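SusD homolog (Bacteroides thetaiotaomicron VPI-5482, PDB 3IHV) probably binds glycans at the cell surface as an outer-membrane SusD-family protein. Local coordinates at residues N150-V155 and L525-N530; F516-R521 and F529-K534; G87-N92 and T142-S147. One frame throughout, in Å; residues are numbered along the deposited sequence.

The three contacts have centres about 23 to 30 Å from the chain's centre, and contact 1 lies on the same side of it as each of the others. Contact 1 joins the C-terminal loop 525-530 to the loop 150-155 of the N-terminal part. Contact 2, which shares Phe529 and Asn530 with it, folds 529-534 back on 516-521; the two centres are about 12 Å apart. Contact 3 lies within the N-terminal part and seats the short helix 144-147 on helix 75-101, its centre about 17 Å from that of contact 1. A probable hydrogen bond, 2.8 Å from Tyr154 OH to Met146 O, bridges contacts 1 and 3. Contacts 2 and 3 do not touch; their nearest atoms are about 9 Å apart.

Contact 1: N150-V155 and L525-N530; sequences NPATYV and LCIQFN
In Gln528, chi1 (-59°) sets CG anti to the carbonyl carbon; the chain then extends beyond CG, and NE2 reaches Ala152 O. Tyr154 and Cys526, with CG and SG likewise anti to the carbonyl carbon, meet ring edge to sulfur. The contact joins a 3-10 turn at 151-153, opened by an Asx turn in which Asn150 OD1 accepts from Ala152 N, to a type I beta turn from Cys526 to Phe529. It ties the C-terminal loop of this SusD-family protein to the loop ahead of helix 159-176.

The direct polar link is a single bond: Gln528 NE2 gives a nearly straight hydrogen bond to Ala152 O at 2.9 Å, lying in both the carbonyl plane and the plane of its own amide. In one of the two conformers of Val155, CG1 lies 3.4 Å from Gln528 OE1, and the two side chains cross obliquely. Cys526 SG comes to the edge of the Tyr154 ring, 3.9 Å from CD2, and also rests 3.8 Å from Pro151 CB. Phe529 CE1 meets Tyr154 CB. The cysteine thus touches both rings, SG at the edge of Tyr154 and CB over the centre of one face of Phe529. Tyr154 OH turns away to bond Met146 O.

Two waters complete the join. One accepts from Gln528 NE2 and donates to Thr153 O; the other accepts from Gln528 N at 2.9 Å and donates to both Pro151 O and Tyr154 O.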
ATOM      1  N   ASN A 150     -27.581  -3.593 -18.446  1.00  6.52           N
ATOM      2  CA  ASN A 150     -28.461  -2.916 -17.508  1.00  6.25           C
ATOM      3  C   ASN A 150     -27.996  -3.276 -16.082  1.00  6.48           C
ATOM      4  O   ASN A 150     -27.821  -4.446 -15.769  1.00  6.20           O
ATOM      5  CB  ASN A 150     -29.886  -3.382 -17.749  1.00  6.05           C
ATOM      6  CG  ASN A 150     -30.894  -2.554 -17.016  1.00  5.63           C
ATOM      7  OD1 ASN A 150     -30.835  -2.423 -15.785  1.00  5.31           O
ATOM      8  ND2 ASN A 150     -31.847  -2.011 -17.752  1.00  6.03           N
ATOM      9  N   PRO A 151     -27.804  -2.280 -15.201  1.00  6.90           N
ATOM     10  CA  PRO A 151     -27.319  -2.622 -13.852  1.00  6.92           C
ATOM     11  C   PRO A 151     -28.268  -3.439 -12.968  1.00  6.62           C
ATOM     12  O   PRO A 151     -27.821  -3.949 -11.924  1.00  7.00           O
ATOM     13  CB  PRO A 151     -26.988  -1.281 -13.230  1.00  7.58           C
ATOM     14  CG  PRO A 151     -27.566  -0.279 -14.098  1.00  9.11           C
ATOM     15  CD  PRO A 151     -27.957  -0.837 -15.397  1.00  7.14           C
ATOM     16  N   ALA A 152     -29.522  -3.618 -13.386  1.00  5.48           N
ATOM     17  CA  ALA A 152     -30.424  -4.505 -12.670  1.00  6.12           C
ATOM     18  C   ALA A 152     -29.935  -5.953 -12.786  1.00  6.47           C
ATOM     19  O   ALA A 152     -30.379  -6.814 -12.030  1.00  6.79           O
ATOM     20  CB  ALA A 152     -31.875  -4.359 -13.171  1.00  5.02           C
ATOM     21  N   THR A 153     -29.048  -6.212 -13.754  1.00  6.66           N
ATOM     22  CA  THR A 153     -28.484  -7.544 -13.979  1.00  6.07           C
ATOM     23  C   THR A 153     -27.253  -7.857 -13.126  1.00  6.56           C
ATOM     24  O   THR A 153     -26.850  -9.009 -13.052  1.00  6.09           O
ATOM     25  CB  THR A 153     -28.088  -7.757 -15.456  1.00  6.51           C
ATOM     26  OG1 THR A 153     -26.952  -6.916 -15.757  1.00  7.86           O
ATOM     27  CG2 THR A 153     -29.318  -7.597 -16.412  1.00  4.28           C
ATOM     28  N   TYR A 154     -26.681  -6.844 -12.468  1.00  6.08           N
ATOM     29  CA  TYR A 154     -25.475  -7.023 -11.665  1.00  6.59           C
ATOM     30  C   TYR A 154     -25.731  -7.674 -10.326  1.00  6.99           C
ATOM     31  O   TYR A 154     -26.636  -7.307  -9.612  1.00  7.67           O
ATOM     32  CB  TYR A 154     -24.757  -5.703 -11.421  1.00  6.83           C
ATOM     33  CG  TYR A 154     -24.230  -5.033 -12.661  1.00  7.04           C
ATOM     34  CD1 TYR A 154     -23.880  -5.771 -13.794  1.00  9.40           C
ATOM     35  CD2 TYR A 154     -24.025  -3.666 -12.678  1.00 10.11           C
ATOM     36  CE1 TYR A 154     -23.364  -5.140 -14.917  1.00 10.09           C
ATOM     37  CE2 TYR A 154     -23.497  -3.032 -13.790  1.00 10.61           C
ATOM     38  CZ  TYR A 154     -23.183  -3.766 -14.898  1.00 11.31           C
ATOM     39  OH  TYR A 154     -22.667  -3.132 -15.983  1.00 11.32           O
ATOM     40  N   VAL A 155     -24.905  -8.658 -10.015  1.00  7.05           N
ATOM     41  CA  VAL A 155     -24.993  -9.338  -8.743  0.50  7.05           C
ATOM     42  C   VAL A 155     -23.607  -9.432  -8.134  1.00  6.87           C
ATOM     43  O   VAL A 155     -22.584  -9.542  -8.848  1.00  8.02           O
ATOM     44  CB  VAL A 155     -25.597 -10.745  -8.851  0.50  7.18           C
ATOM     45  CG1 VAL A 155     -27.045 -10.675  -9.338  0.50  6.36           C
ATOM     46  CG2 VAL A 155     -24.763 -11.637  -9.743  0.50  7.07           C
ATOM     47  N   LEU A 525     -28.454   2.142  -8.043  1.00  8.30           N
ATOM     48  CA  LEU A 525     -28.577   1.730  -9.439  1.00  8.94           C
ATOM     49  C   LEU A 525     -28.690   0.218  -9.650  1.00  8.02           C
ATOM     50  O   LEU A 525     -29.133  -0.188 -10.703  1.00  7.83           O
ATOM     51  CB  LEU A 525     -27.377   2.222 -10.232  1.00  8.94           C
ATOM     52  CG  LEU A 525     -27.286   3.730 -10.468  1.00 11.31           C
ATOM     53  CD1 LEU A 525     -25.890   4.065 -10.971  1.00 12.70           C
ATOM     54  CD2 LEU A 525     -28.358   4.170 -11.425  1.00 13.20           C
ATOM     55  N   CYS A 526     -28.319  -0.587  -8.657  1.00  6.85           N
ATOM     56  CA  CYS A 526     -28.243  -2.045  -8.805  1.00  6.54           C
ATOM     57  C   CYS A 526     -29.193  -2.684  -7.783  1.00  6.44           C
ATOM     58  O   CYS A 526     -28.826  -2.912  -6.625  1.00  7.16           O
ATOM     59  CB  CYS A 526     -26.809  -2.478  -8.574  1.00  6.19           C
ATOM     60  SG  CYS A 526     -25.623  -1.724  -9.735  1.00  9.00           S
ATOM     61  N   ILE A 527     -30.410  -2.930  -8.223  1.00  5.44           N
ATOM     62  CA  ILE A 527     -31.481  -3.405  -7.373  1.00  5.19           C
ATOM     63  C   ILE A 527     -31.197  -4.746  -6.676  1.00  5.76           C
ATOM     64  O   ILE A 527     -31.824  -5.021  -5.659  1.00  5.70           O
ATOM     65  CB  ILE A 527     -32.808  -3.458  -8.162  1.00  6.03           C
ATOM     66  CG1 ILE A 527     -34.030  -3.457  -7.234  1.00  6.77           C
ATOM     67  CG2 ILE A 527     -32.792  -4.660  -9.134  1.00  3.04           C
ATOM     68  CD1 ILE A 527     -35.368  -3.175  -7.980  1.00  6.85           C
ATOM     69  N   GLN A 528     -30.274  -5.562  -7.183  1.00  5.48           N
ATOM     70  CA  GLN A 528     -29.976  -6.850  -6.521  1.00  5.97           C
ATOM     71  C   GLN A 528     -28.881  -6.728  -5.458  1.00  7.47           C
ATOM     72  O   GLN A 528     -28.598  -7.701  -4.771  1.00  9.56           O
ATOM     73  CB  GLN A 528     -29.537  -7.909  -7.534  1.00  5.11           C
ATOM     74  CG  GLN A 528     -30.603  -8.182  -8.606  1.00  5.63           C
ATOM     75  CD  GLN A 528     -30.303  -9.449  -9.369  1.00  7.38           C
ATOM     76  OE1 GLN A 528     -30.355 -10.539  -8.801  1.00  8.53           O
ATOM     77  NE2 GLN A 528     -30.004  -9.320 -10.666  1.00  6.86           N
ATOM     78  N   PHE A 529     -28.244  -5.566  -5.325  1.00  7.13           N
ATOM     79  CA  PHE A 529     -27.154  -5.434  -4.347  1.00  6.97           C
ATOM     80  C   PHE A 529     -27.666  -5.403  -2.929  1.00  7.34           C
ATOM     81  O   PHE A 529     -28.764  -4.907  -2.674  1.00  6.48           O
ATOM     82  CB  PHE A 529     -26.410  -4.107  -4.547  1.00  6.93           C
ATOM     83  CG  PHE A 529     -25.376  -4.107  -5.630  1.00  7.43           C
ATOM     84  CD1 PHE A 529     -25.280  -5.139  -6.570  1.00  9.28           C
ATOM     85  CD2 PHE A 529     -24.504  -3.011  -5.738  1.00  7.92           C
ATOM     86  CE1 PHE A 529     -24.349  -5.090  -7.558  1.00  9.66           C
ATOM     87  CE2 PHE A 529     -23.546  -2.974  -6.743  1.00  8.29           C
ATOM     88  CZ  PHE A 529     -23.490  -4.018  -7.658  1.00  9.28           C
ATOM     89  N   ASN A 530     -26.824  -5.921  -2.031  1.00  8.35           N
ATOM     90  CA  ASN A 530     -26.992  -5.831  -0.592  1.00  8.45           C
ATOM     91  C   ASN A 530     -25.827  -4.983  -0.080  1.00  7.82           C
ATOM     92  O   ASN A 530     -24.672  -5.147  -0.503  1.00  7.68           O
ATOM     93  CB  ASN A 530     -26.933  -7.207   0.064  1.00  9.23           C
ATOM     94  CG  ASN A 530     -28.198  -8.021  -0.155  1.00 13.23           C
ATOM     95  OD1 ASN A 530     -29.322  -7.479  -0.188  1.00 16.63           O
ATOM     96  ND2 ASN A 530     -28.037  -9.345  -0.223  1.00 18.48           N
TER
HETATM   97  O   HOH W   1     -28.493  -5.303  -9.512  1.00  6.09           O
HETATM   98  O   HOH W   2     -28.448 -11.053 -12.758  1.00 14.59           O

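Contact 2: F516-R521 and F529-K534; sequences FPIPQR and FNQNPK
Ile518 and Gln531 run antiparallel alongside each other, and the glutamine amide pairs with the N-H and C=O of Ile518, one hydrogen bond each way. The contact belongs to the C-terminal part of the SusD-family fold, where the last loop folds back against the lead-in to helix 520-525, whose N-cap position is Pro519.

On the tight side, a bend at chi2 (55°) turns Gln531 CD off the extended line, and the amide then meets the Ile518 backbone. Its OE1 accepts from Ile518 N at 2.8 Å on a lone pair, and NE2 returns a nearly straight bond to Ile518 O at 2.9 Å. A second donor, Asn532 N, reaches the same OE1 from a position tilted off the carbonyl plane, so three bonds fix the rotation of the amide. Next to it, Asn532 ND2 donates to Phe516 O at 2.8 Å and also to Phe135 O, while OD1 accepts from Asn137. Ile518 crosses both Asn532 and Phe529 at about a right angle: CD1 packs 3.6 Å from Asn532 ND2, and CG2 lies 3.9 Å from Phe529 CD2. Met523 of the helix touches Ile518, Phe529 and Gln531.

The outer side is looser. Asn530 is exposed, its side chain pointing away from 516-521, and partly exposed Gln520 meets Gln531 through water: one molecule accepts from Gln531 NE2 at 3.0 Å and donates to Gln520 OE1.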
ATOM      1  N   PHE A 516     -15.471  -1.121   3.764  1.00  7.23           N
ATOM      2  CA  PHE A 516     -16.084   0.117   3.288  1.00  7.72           C
ATOM      3  C   PHE A 516     -17.481  -0.238   2.792  1.00  7.92           C
ATOM      4  O   PHE A 516     -17.756  -1.413   2.466  1.00  8.71           O
ATOM      5  CB  PHE A 516     -15.253   0.775   2.187  1.00  9.37           C
ATOM      6  CG  PHE A 516     -14.186   1.759   2.722  1.00 10.36           C
ATOM      7  CD1 PHE A 516     -13.583   1.561   3.963  1.00 13.61           C
ATOM      8  CD2 PHE A 516     -13.750   2.812   1.955  1.00 17.46           C
ATOM      9  CE1 PHE A 516     -12.591   2.445   4.440  1.00 14.36           C
ATOM     10  CE2 PHE A 516     -12.749   3.675   2.399  1.00 14.12           C
ATOM     11  CZ  PHE A 516     -12.195   3.508   3.656  1.00 17.44           C
ATOM     12  N   PRO A 517     -18.387   0.733   2.776  1.00  7.21           N
ATOM     13  CA  PRO A 517     -19.702   0.447   2.256  1.00  7.54           C
ATOM     14  C   PRO A 517     -19.663   0.306   0.740  1.00  7.13           C
ATOM     15  O   PRO A 517     -18.781   0.867   0.085  1.00  7.16           O
ATOM     16  CB  PRO A 517     -20.495   1.721   2.589  1.00  7.68           C
ATOM     17  CG  PRO A 517     -19.423   2.845   2.538  1.00  6.92           C
ATOM     18  CD  PRO A 517     -18.197   2.160   3.092  1.00  7.33           C
ATOM     19  N   ILE A 518     -20.650  -0.382   0.191  1.00  6.55           N
ATOM     20  CA  ILE A 518     -20.839  -0.395  -1.247  1.00  6.40           C
ATOM     21  C   ILE A 518     -21.331   1.043  -1.492  1.00  5.71           C
ATOM     22  O   ILE A 518     -22.176   1.511  -0.756  1.00  6.02           O
ATOM     23  CB  ILE A 518     -21.931  -1.378  -1.658  1.00  5.98           C
ATOM     24  CG1 ILE A 518     -21.591  -2.797  -1.162  1.00  8.76           C
ATOM     25  CG2 ILE A 518     -22.141  -1.315  -3.169  1.00  5.40           C
ATOM     26  CD1 ILE A 518     -20.237  -3.359  -1.566  1.00  7.54           C
ATOM     27  N   PRO A 519     -20.759   1.768  -2.465  1.00  5.88           N
ATOM     28  CA  PRO A 519     -21.197   3.165  -2.625  1.00  6.14           C
ATOM     29  C   PRO A 519     -22.702   3.311  -2.811  1.00  6.54           C
ATOM     30  O   PRO A 519     -23.344   2.530  -3.529  1.00  7.36           O
ATOM     31  CB  PRO A 519     -20.427   3.653  -3.854  1.00  6.55           C
ATOM     32  CG  PRO A 519     -19.240   2.752  -3.957  1.00  6.20           C
ATOM     33  CD  PRO A 519     -19.696   1.410  -3.421  1.00  6.61           C
ATOM     34  N   GLN A 520     -23.269   4.307  -2.164  1.00  6.25           N
ATOM     35  CA  GLN A 520     -24.708   4.494  -2.240  1.00  6.41           C
ATOM     36  C   GLN A 520     -25.191   4.661  -3.673  1.00  7.35           C
ATOM     37  O   GLN A 520     -26.241   4.160  -4.028  1.00  6.96           O
ATOM     38  CB  GLN A 520     -25.136   5.706  -1.420  1.00  6.59           C
ATOM     39  CG  GLN A 520     -26.645   5.792  -1.248  1.00  5.89           C
ATOM     40  CD  GLN A 520     -27.190   4.599  -0.476  1.00  6.21           C
ATOM     41  OE1 GLN A 520     -26.652   4.225   0.561  1.00  8.22           O
ATOM     42  NE2 GLN A 520     -28.278   3.990  -0.996  1.00  5.60           N
ATOM     43  N   ARG A 521     -24.432   5.384  -4.493  1.00  8.28           N
ATOM     44  CA  ARG A 521     -24.807   5.584  -5.887  1.00  9.13           C
ATOM     45  C   ARG A 521     -25.013   4.251  -6.580  1.00  8.45           C
ATOM     46  O   ARG A 521     -25.956   4.090  -7.332  1.00  7.89           O
ATOM     47  CB  ARG A 521     -23.734   6.354  -6.650  1.00 11.05           C
ATOM     48  CG  ARG A 521     -24.075   6.543  -8.158  1.00 16.12           C
ATOM     49  CD  ARG A 521     -22.851   6.973  -9.005  1.00 23.48           C
ATOM     50  NE  ARG A 521     -23.059   6.745 -10.455  1.00 28.22           N
ATOM     51  CZ  ARG A 521     -22.662   5.672 -11.161  1.00 29.98           C
ATOM     52  NH1 ARG A 521     -22.003   4.642 -10.615  1.00 31.26           N
ATOM     53  NH2 ARG A 521     -22.926   5.629 -12.466  1.00 34.14           N
ATOM     54  N   PHE A 529     -28.244  -5.566  -5.325  1.00  7.13           N
ATOM     55  CA  PHE A 529     -27.154  -5.434  -4.347  1.00  6.97           C
ATOM     56  C   PHE A 529     -27.666  -5.403  -2.929  1.00  7.34           C
ATOM     57  O   PHE A 529     -28.764  -4.907  -2.674  1.00  6.48           O
ATOM     58  CB  PHE A 529     -26.410  -4.107  -4.547  1.00  6.93           C
ATOM     59  CG  PHE A 529     -25.376  -4.107  -5.630  1.00  7.43           C
ATOM     60  CD1 PHE A 529     -25.280  -5.139  -6.570  1.00  9.28           C
ATOM     61  CD2 PHE A 529     -24.504  -3.011  -5.738  1.00  7.92           C
ATOM     62  CE1 PHE A 529     -24.349  -5.090  -7.558  1.00  9.66           C
ATOM     63  CE2 PHE A 529     -23.546  -2.974  -6.743  1.00  8.29           C
ATOM     64  CZ  PHE A 529     -23.490  -4.018  -7.658  1.00  9.28           C
ATOM     65  N   ASN A 530     -26.824  -5.921  -2.031  1.00  8.35           N
ATOM     66  CA  ASN A 530     -26.992  -5.831  -0.592  1.00  8.45           C
ATOM     67  C   ASN A 530     -25.827  -4.983  -0.080  1.00  7.82           C
ATOM     68  O   ASN A 530     -24.672  -5.147  -0.503  1.00  7.68           O
ATOM     69  CB  ASN A 530     -26.933  -7.207   0.064  1.00  9.23           C
ATOM     70  CG  ASN A 530     -28.198  -8.021  -0.155  1.00 13.23           C
ATOM     71  OD1 ASN A 530     -29.322  -7.479  -0.188  1.00 16.63           O
ATOM     72  ND2 ASN A 530     -28.037  -9.345  -0.223  1.00 18.48           N
ATOM     73  N   GLN A 531     -26.149  -4.057   0.819  1.00  7.77           N
ATOM     74  CA  GLN A 531     -25.167  -3.238   1.482  1.00  7.80           C
ATOM     75  C   GLN A 531     -24.412  -4.102   2.518  1.00  7.72           C
ATOM     76  O   GLN A 531     -24.941  -5.081   3.017  1.00  7.68           O
ATOM     77  CB  GLN A 531     -25.845  -2.029   2.148  1.00  7.78           C
ATOM     78  CG  GLN A 531     -24.884  -1.073   2.861  1.00  6.76           C
ATOM     79  CD  GLN A 531     -23.776  -0.576   1.967  1.00  7.80           C
ATOM     80  OE1 GLN A 531     -22.692  -1.181   1.926  1.00  7.02           O
ATOM     81  NE2 GLN A 531     -24.046   0.468   1.202  1.00  6.00           N
ATOM     82  N   ASN A 532     -23.179  -3.726   2.796  1.00  6.79           N
ATOM     83  CA  ASN A 532     -22.338  -4.439   3.749  1.00  7.55           C
ATOM     84  C   ASN A 532     -22.859  -4.354   5.184  1.00  8.31           C
ATOM     85  O   ASN A 532     -23.590  -3.442   5.523  1.00  8.20           O
ATOM     86  CB  ASN A 532     -20.893  -3.930   3.636  1.00  7.66           C
ATOM     87  CG  ASN A 532     -20.215  -4.416   2.383  1.00  6.32           C
ATOM     88  OD1 ASN A 532     -20.528  -5.509   1.891  1.00  7.49           O
ATOM     89  ND2 ASN A 532     -19.301  -3.618   1.851  1.00  8.03           N
ATOM     90  N   PRO A 533     -22.454  -5.301   6.032  1.00  9.34           N
ATOM     91  CA  PRO A 533     -22.951  -5.332   7.422  1.00  9.86           C
ATOM     92  C   PRO A 533     -22.784  -4.009   8.153  1.00  8.47           C
ATOM     93  O   PRO A 533     -21.732  -3.363   8.060  1.00  6.62           O
ATOM     94  CB  PRO A 533     -22.112  -6.460   8.064  1.00 11.24           C
ATOM     95  CG  PRO A 533     -21.818  -7.383   6.896  1.00 10.83           C
ATOM     96  CD  PRO A 533     -21.548  -6.428   5.747  1.00 10.29           C
ATOM     97  N   LYS A 534     -23.880  -3.593   8.779  1.00  7.68           N
ATOM     98  CA  LYS A 534     -23.960  -2.360   9.591  0.50  8.34           C
ATOM     99  C   LYS A 534     -23.819  -1.043   8.837  1.00  8.38           C
ATOM    100  O   LYS A 534     -23.798   0.034   9.456  1.00  8.92           O
ATOM    101  CB  LYS A 534     -23.017  -2.412  10.812  0.50  8.52           C
ATOM    102  CG  LYS A 534     -23.517  -3.364  11.892  0.50 10.06           C
ATOM    103  CD  LYS A 534     -22.582  -3.388  13.085  0.50 11.86           C
ATOM    104  CE  LYS A 534     -23.114  -4.244  14.217  0.50 13.39           C
ATOM    105  NZ  LYS A 534     -23.188  -5.686  13.876  0.50 15.75           N
TER
HETATM  106  O   HOH W   3     -26.758   1.647   1.574  1.00  8.49           O

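Contact 3: G87-N92 and T142-S147; sequences GIYRAN and TSTQMS
Apolar contact comes first: Thr144 lays its CG2 methyl over one face of the Tyr89 ring, a CH-pi contact 3.8 Å from the ring centroid and offset toward the rim. Tyr89 CE2 comes within 3.5 Å of Thr144 CB, and Asn92 CB meets the same methyl. An alanine at Tyr89 would probably leave the Thr144 methyl without its aromatic platform and open a gap between helix 75-101 and the short helix 144-147.

The polar links across the two segments run through water. One molecule accepts from Asn92 ND2 at 2.9 Å, donates to Ser143 O and, in one of the two conformers of Ser147, hydrogen-bonds its OG. In that conformer OG also sits in plane at the Tyr89 ring's edge, 3.7 Å from CD2. Asn92 ND2 also donates to Met141 O, and its OD1 accepts from Arg124, while Thr144 OG1 bonds Glu96.

The weakly bonded helix that carries Thr144 is capped by Ser143, whose OG accepts from Met146 N at 3.0 Å.

With no direct hydrogen bond between the segments, this junction in the N-terminal part of the fold rests mainly on packing, the Thr144 methyl against Tyr89 and Asn92 against the 142-143 backbone, with one shared water.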
ATOM      1  N   GLY A  87     -10.170   0.363 -14.180  1.00  7.36           N
ATOM      2  CA  GLY A  87      -8.957  -0.426 -14.364  1.00  6.64           C
ATOM      3  C   GLY A  87      -9.295  -1.784 -14.926  1.00  6.49           C
ATOM      4  O   GLY A  87      -8.657  -2.248 -15.882  1.00  6.44           O
ATOM      5  N   ILE A  88     -10.299  -2.424 -14.328  1.00  6.50           N
ATOM      6  CA  ILE A  88     -10.787  -3.749 -14.756  1.00  6.83           C
ATOM      7  C   ILE A  88     -11.294  -3.705 -16.185  1.00  6.53           C
ATOM      8  O   ILE A  88     -10.969  -4.611 -16.967  1.00  6.41           O
ATOM      9  CB  ILE A  88     -11.822  -4.280 -13.748  1.00  6.92           C
ATOM     10  CG1 ILE A  88     -11.108  -4.617 -12.437  1.00  7.39           C
ATOM     11  CG2 ILE A  88     -12.588  -5.528 -14.272  1.00  8.00           C
ATOM     12  CD1 ILE A  88     -11.989  -4.758 -11.174  1.00  7.74           C
ATOM     13  N   TYR A  89     -12.053  -2.653 -16.529  1.00  6.86           N
ATOM     14  CA  TYR A  89     -12.551  -2.481 -17.887  1.00  6.74           C
ATOM     15  C   TYR A  89     -11.358  -2.407 -18.863  1.00  6.48           C
ATOM     16  O   TYR A  89     -11.339  -3.051 -19.908  1.00  5.99           O
ATOM     17  CB  TYR A  89     -13.394  -1.203 -17.986  1.00  7.10           C
ATOM     18  CG  TYR A  89     -13.864  -0.960 -19.393  1.00  8.10           C
ATOM     19  CD1 TYR A  89     -13.056  -0.336 -20.318  1.00  8.75           C
ATOM     20  CD2 TYR A  89     -15.105  -1.405 -19.804  1.00  9.30           C
ATOM     21  CE1 TYR A  89     -13.474  -0.168 -21.636  1.00  9.36           C
ATOM     22  CE2 TYR A  89     -15.548  -1.212 -21.110  1.00 11.18           C
ATOM     23  CZ  TYR A  89     -14.715  -0.599 -22.012  1.00 11.16           C
ATOM     24  OH  TYR A  89     -15.143  -0.447 -23.316  1.00 14.68           O
ATOM     25  N   ARG A  90     -10.369  -1.602 -18.509  1.00  6.78           N
ATOM     26  CA  ARG A  90      -9.186  -1.427 -19.378  1.00  7.07           C
ATOM     27  C   ARG A  90      -8.446  -2.741 -19.543  1.00  6.66           C
ATOM     28  O   ARG A  90      -8.050  -3.094 -20.655  1.00  6.98           O
ATOM     29  CB  ARG A  90      -8.282  -0.345 -18.846  1.00  6.72           C
ATOM     30  CG  ARG A  90      -8.900   1.062 -19.002  1.00  7.11           C
ATOM     31  CD  ARG A  90      -8.150   2.056 -18.177  1.00  9.66           C
ATOM     32  NE  ARG A  90      -8.712   3.394 -18.303  1.00  8.81           N
ATOM     33  CZ  ARG A  90      -8.314   4.452 -17.604  1.00 10.35           C
ATOM     34  NH1 ARG A  90      -7.366   4.358 -16.673  1.00 13.09           N
ATOM     35  NH2 ARG A  90      -8.895   5.624 -17.822  1.00 10.67           N
ATOM     36  N   ALA A  91      -8.279  -3.469 -18.448  1.00  6.39           N
ATOM     37  CA  ALA A  91      -7.644  -4.782 -18.522  1.00  6.75           C
ATOM     38  C   ALA A  91      -8.445  -5.732 -19.404  1.00  5.99           C
ATOM     39  O   ALA A  91      -7.888  -6.402 -20.291  1.00  5.42           O
ATOM     40  CB  ALA A  91      -7.440  -5.360 -17.111  1.00  6.52           C
ATOM     41  N   ASN A  92      -9.748  -5.833 -19.133  1.00  7.32           N
ATOM     42  CA  ASN A  92     -10.648  -6.669 -19.949  1.00  6.98           C
ATOM     43  C   ASN A  92     -10.551  -6.306 -21.428  1.00  6.72           C
ATOM     44  O   ASN A  92     -10.452  -7.181 -22.312  1.00  6.40           O
ATOM     45  CB  ASN A  92     -12.117  -6.496 -19.508  1.00  6.86           C
ATOM     46  CG  ASN A  92     -12.463  -7.177 -18.166  1.00  7.25           C
ATOM     47  OD1 ASN A  92     -11.760  -8.045 -17.679  1.00  7.61           O
ATOM     48  ND2 ASN A  92     -13.596  -6.785 -17.600  1.00  8.61           N
ATOM     49  N   THR A 142     -16.683  -9.386 -15.836  1.00  8.90           N
ATOM     50  CA  THR A 142     -15.731 -10.191 -16.598  1.00  9.52           C
ATOM     51  C   THR A 142     -15.479  -9.855 -18.031  1.00  9.29           C
ATOM     52  O   THR A 142     -14.617 -10.485 -18.674  1.00  8.87           O
ATOM     53  CB  THR A 142     -16.086 -11.655 -16.476  1.00  9.83           C
ATOM     54  OG1 THR A 142     -17.447 -11.837 -16.859  1.00 12.08           O
ATOM     55  CG2 THR A 142     -15.879 -12.100 -15.026  1.00 11.74           C
ATOM     56  N   SER A 143     -16.198  -8.873 -18.548  1.00  8.71           N
ATOM     57  CA  SER A 143     -15.978  -8.422 -19.915  1.00  8.05           C
ATOM     58  C   SER A 143     -16.381  -6.977 -20.054  1.00  8.02           C
ATOM     59  O   SER A 143     -17.100  -6.436 -19.211  1.00  8.34           O
ATOM     60  CB  SER A 143     -16.768  -9.282 -20.893  1.00  8.68           C
ATOM     61  OG  SER A 143     -18.149  -9.013 -20.799  1.00  7.12           O
ATOM     62  N   THR A 144     -15.888  -6.334 -21.109  1.00  7.99           N
ATOM     63  CA  THR A 144     -16.307  -4.994 -21.436  1.00  8.25           C
ATOM     64  C   THR A 144     -17.801  -4.990 -21.766  1.00  9.10           C
ATOM     65  O   THR A 144     -18.512  -4.054 -21.422  1.00  9.45           O
ATOM     66  CB  THR A 144     -15.529  -4.402 -22.624  1.00  8.25           C
ATOM     67  OG1 THR A 144     -15.659  -5.248 -23.772  1.00  7.86           O
ATOM     68  CG2 THR A 144     -14.056  -4.234 -22.257  1.00  8.05           C
ATOM     69  N   GLN A 145     -18.283  -6.042 -22.413  1.00  9.68           N
ATOM     70  CA  GLN A 145     -19.728  -6.126 -22.736  1.00 10.09           C
ATOM     71  C   GLN A 145     -20.557  -6.084 -21.429  1.00 10.45           C
ATOM     72  O   GLN A 145     -21.554  -5.357 -21.363  1.00 10.55           O
ATOM     73  CB  GLN A 145     -20.031  -7.392 -23.531  1.00 11.16           C
ATOM     74  CG  GLN A 145     -19.512  -7.377 -24.952  1.00 15.04           C
ATOM     75  CD  GLN A 145     -17.984  -7.631 -25.142  1.00 18.77           C
ATOM     76  OE1 GLN A 145     -17.220  -7.952 -24.196  1.00 15.44           O
ATOM     77  NE2 GLN A 145     -17.550  -7.498 -26.404  1.00 18.84           N
HETATM   78  N   MSE A 146     -20.128  -6.787 -20.374  1.00 10.11           N
HETATM   79  CA  MSE A 146     -20.887  -6.752 -19.128  0.50 10.57           C
HETATM   80  C   MSE A 146     -20.989  -5.345 -18.556  1.00 10.80           C
HETATM   81  O   MSE A 146     -22.032  -4.978 -17.997  1.00 10.58           O
HETATM   82  CB  MSE A 146     -20.311  -7.684 -18.085  0.50 10.88           C
HETATM   83  CG  MSE A 146     -21.291  -7.982 -16.991  0.50 11.10           C
HETATM   84 SE   MSE A 146     -20.535  -9.328 -15.883  0.38 12.95          SE
HETATM   85  CE  MSE A 146     -20.207 -10.653 -17.251  0.50 11.73           C
ATOM     86  N   SER A 147     -19.954  -4.529 -18.736  1.00 10.68           N
ATOM     87  CA  SER A 147     -19.984  -3.156 -18.241  0.50 11.53           C
ATOM     88  C   SER A 147     -21.086  -2.315 -18.867  1.00 12.06           C
ATOM     89  O   SER A 147     -21.429  -1.269 -18.350  1.00 12.89           O
ATOM     90  CB  SER A 147     -18.636  -2.478 -18.474  0.50 11.28           C
ATOM     91  OG  SER A 147     -17.627  -3.243 -17.863  0.50 11.81           O
TER
HETATM   92  O   HOH W   4     -15.325  -4.515 -17.780  1.00  9.67           O